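Local coordinates for G protein alpha subunit (PDB 4FID), which probably acts as a transducer in transmembrane signalling, as the guanine-nucleotide-binding, GTP-hydrolysing alpha subunit of a heterotrimeric G protein, at residues 280-285 with 303-308. Sequence-based numbering, arbitrary orientation.
Sequences TEEMNI and YTNPTN. With GDP (guanosine-5'-diphosphate), chain C.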
loop_
_atom_site.group_PDB
_atom_site.type_symbol
_atom_site.label_atom_id
_atom_site.label_comp_id
_atom_site.label_asym_id
_atom_site.label_seq_id
_atom_site.Cartn_x
_atom_site.Cartn_y
_atom_site.Cartn_z
ATOM N N THR A 280 3.218 -18.001 -16.136
ATOM C CA THR A 280 3.626 -16.767 -15.468
ATOM C C THR A 280 5.086 -16.448 -15.705
ATOM O O THR A 280 5.870 -17.311 -16.064
ATOM C CB THR A 280 3.365 -16.793 -13.928
ATOM O OG1 THR A 280 4.041 -17.905 -13.334
ATOM C CG2 THR A 280 1.886 -16.881 -13.618
ATOM N N GLU A 281 5.446 -15.196 -15.481
ATOM C CA GLU A 281 6.804 -14.748 -15.702
ATOM C C GLU A 281 7.162 -13.642 -14.709
ATOM O O GLU A 281 6.491 -12.619 -14.640
ATOM C CB GLU A 281 6.943 -14.241 -17.136
ATOM C CG GLU A 281 8.315 -13.691 -17.488
ATOM C CD GLU A 281 8.485 -13.520 -18.984
ATOM O OE1 GLU A 281 9.189 -12.572 -19.407
ATOM O OE2 GLU A 281 7.897 -14.335 -19.737
ATOM N N GLU A 282 8.208 -13.860 -13.920
ATOM C CA GLU A 282 8.719 -12.796 -13.079
ATOM C C GLU A 282 9.535 -11.844 -13.930
ATOM O O GLU A 282 10.414 -12.266 -14.660
ATOM C CB GLU A 282 9.568 -13.336 -11.931
ATOM C CG GLU A 282 10.124 -12.227 -11.040
ATOM C CD GLU A 282 10.464 -12.716 -9.645
ATOM O OE1 GLU A 282 10.190 -13.903 -9.353
ATOM O OE2 GLU A 282 11.001 -11.919 -8.843
HETATM N N MSE A 283 9.234 -10.557 -13.846
HETATM C CA MSE A 283 9.954 -9.560 -14.620
HETATM C C MSE A 283 11.371 -9.378 -14.079
HETATM O O MSE A 283 12.236 -8.843 -14.759
HETATM C CB MSE A 283 9.184 -8.246 -14.598
HETATM C CG MSE A 283 7.718 -8.410 -14.178
HETATM SE SE MSE A 283 6.658 -6.753 -14.294
HETATM C CE MSE A 283 7.005 -6.433 -16.158
ATOM N N ASN A 284 11.601 -9.826 -12.849
ATOM C CA ASN A 284 12.956 -9.925 -12.302
ATOM C C ASN A 284 13.627 -11.228 -12.755
ATOM O O ASN A 284 13.962 -12.090 -11.934
ATOM C CB ASN A 284 12.935 -9.861 -10.767
ATOM C CG ASN A 284 12.751 -8.449 -10.233
ATOM O OD1 ASN A 284 12.790 -7.477 -10.987
ATOM N ND2 ASN A 284 12.555 -8.333 -8.918
ATOM N N ILE A 285 13.806 -11.375 -14.066
ATOM C CA ILE A 285 14.411 -12.579 -14.623
ATOM C C ILE A 285 13.638 -13.840 -14.238
ATOM O O ILE A 285 13.452 -14.744 -15.056
ATOM C CB ILE A 285 15.869 -12.735 -14.164
ATOM C CG1 ILE A 285 16.693 -11.505 -14.567
ATOM C CG2 ILE A 285 16.462 -14.006 -14.737
ATOM C CD1 ILE A 285 16.796 -11.286 -16.066
ATOM N N TYR A 303 2.543 -11.533 -15.772
ATOM C CA TYR A 303 3.857 -11.068 -15.339
ATOM C C TYR A 303 3.801 -10.620 -13.876
ATOM O O TYR A 303 2.874 -9.923 -13.474
ATOM C CB TYR A 303 4.346 -9.947 -16.255
ATOM C CG TYR A 303 4.446 -10.369 -17.703
ATOM C CD1 TYR A 303 3.321 -10.365 -18.530
ATOM C CD2 TYR A 303 5.660 -10.780 -18.251
ATOM C CE1 TYR A 303 3.402 -10.751 -19.866
ATOM C CE2 TYR A 303 5.751 -11.162 -19.589
ATOM C CZ TYR A 303 4.621 -11.148 -20.386
ATOM O OH TYR A 303 4.703 -11.538 -21.701
ATOM N N THR A 304 4.775 -11.047 -13.076
ATOM C CA THR A 304 4.747 -10.770 -11.648
ATOM C C THR A 304 6.014 -10.080 -11.206
ATOM O O THR A 304 7.083 -10.285 -11.780
ATOM C CB THR A 304 4.565 -12.058 -10.776
ATOM O OG1 THR A 304 5.675 -12.934 -10.972
ATOM C CG2 THR A 304 3.287 -12.801 -11.112
ATOM N N ASN A 305 5.888 -9.257 -10.169
ATOM C CA ASN A 305 7.058 -8.688 -9.523
ATOM C C ASN A 305 6.707 -8.252 -8.133
ATOM O O ASN A 305 5.650 -7.678 -7.906
ATOM C CB ASN A 305 7.606 -7.508 -10.315
ATOM C CG ASN A 305 9.137 -7.453 -10.304
ATOM O OD1 ASN A 305 9.742 -6.984 -9.352
ATOM N ND2 ASN A 305 9.755 -7.918 -11.381
ATOM N N PRO A 306 7.589 -8.534 -7.177
ATOM C CA PRO A 306 7.292 -7.983 -5.859
ATOM C C PRO A 306 7.672 -6.507 -5.848
ATOM O O PRO A 306 8.526 -6.060 -6.631
ATOM C CB PRO A 306 8.186 -8.808 -4.917
ATOM C CG PRO A 306 9.082 -9.675 -5.832
ATOM C CD PRO A 306 8.916 -9.170 -7.228
ATOM N N THR A 307 7.014 -5.747 -4.985
ATOM C CA THR A 307 7.280 -4.327 -4.889
ATOM C C THR A 307 7.246 -3.796 -3.454
ATOM O O THR A 307 6.641 -4.392 -2.521
ATOM C CB THR A 307 6.282 -3.514 -5.742
ATOM O OG1 THR A 307 5.000 -3.502 -5.107
ATOM C CG2 THR A 307 6.144 -4.107 -7.132
ATOM N N ASN A 308 7.929 -2.669 -3.291
ATOM C CA ASN A 308 7.856 -1.880 -2.079
ATOM C C ASN A 308 7.477 -0.448 -2.479
ATOM O O ASN A 308 8.330 0.387 -2.786
ATOM C CB ASN A 308 9.163 -1.977 -1.280
ATOM C CG ASN A 308 9.185 -1.045 -0.066
ATOM O OD1 ASN A 308 8.166 -0.430 0.291
ATOM N ND2 ASN A 308 10.355 -0.933 0.577
HETATM P PB GDP C . -5.427 1.711 -1.594
HETATM O O1B GDP C . -5.882 3.143 -1.714
HETATM O O2B GDP C . -6.557 0.878 -1.035
HETATM O O3B GDP C . -5.073 1.231 -2.980
HETATM O O3A GDP C . -4.142 1.547 -0.607
HETATM P PA GDP C . -3.201 2.775 -0.099
HETATM O O1A GDP C . -2.249 3.233 -1.184
HETATM O O2A GDP C . -4.034 3.944 0.397
HETATM O "O5'" GDP C . -2.393 2.146 1.155
HETATM C "C5'" GDP C . -2.488 2.751 2.448
HETATM C "C4'" GDP C . -1.196 2.609 3.267
HETATM O "O4'" GDP C . -0.363 1.537 2.803
HETATM C "C3'" GDP C . -0.346 3.880 3.252
HETATM O "O3'" GDP C . -0.109 4.320 4.604
HETATM C "C2'" GDP C . 0.946 3.481 2.552
HETATM O "O2'" GDP C . 2.076 4.203 3.074
HETATM C "C1'" GDP C . 1.001 1.969 2.792
HETATM N N9 GDP C . 1.819 1.242 1.777
HETATM C C8 GDP C . 1.534 1.021 0.475
HETATM N N7 GDP C . 2.524 0.312 -0.134
HETATM C C5 GDP C . 3.471 0.063 0.790
HETATM C C6 GDP C . 4.787 -0.626 0.837
HETATM O O6 GDP C . 5.265 -1.173 -0.174
HETATM N N1 GDP C . 5.459 -0.644 1.993
HETATM C C2 GDP C . 4.970 -0.074 3.112
HETATM N N2 GDP C . 5.700 -0.146 4.247
HETATM N N3 GDP C . 3.776 0.572 3.152
HETATM C C4 GDP C . 2.999 0.672 2.045
#
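E281 and Y303 are paired neighbours on adjacent parallel strands, and their side chains run side by side in the same direction, a worked example of how a short edge strand is joined to a Ras-like sheet. CG of E281 stands anti to the backbone N (chi1 178°), and the extended chain runs beside the CD2-CE2 side of Y303. CD approaches CE2 obliquely at 3.7 Å, while OE1 lies at the ring edge, in plane; the carboxylate is turned 66° from the ring. On the other face, E282 pairs with T304, and its OE2 comes near CD of P306. Two backbone bonds, T304 N to E281 O at 2.8 Å and M283 N to T304 O at 3.0 Å, continue the ladder that E281 also makes with V302. Just past the edge strand, N284, centre of an inverse gamma turn, crosses N305 with the amides nearly perpendicular (88°). ND2 of N305 donates to OD1 of N284 at 3.1 Å from above the carbonyl plane; N284 is poorly ordered. CB and CG of selenomethionine M283 lie against ND2 of N305, the side chains crossing obliquely. Further along, N308, its OD1 hydrogen-bonded to T310 OG1, touches GDP. Strand 301-307 runs between edge strand 279-282 and strand 230-236, with helix 312-332 packing on Y303 and M283, and helix 263-275 on T304.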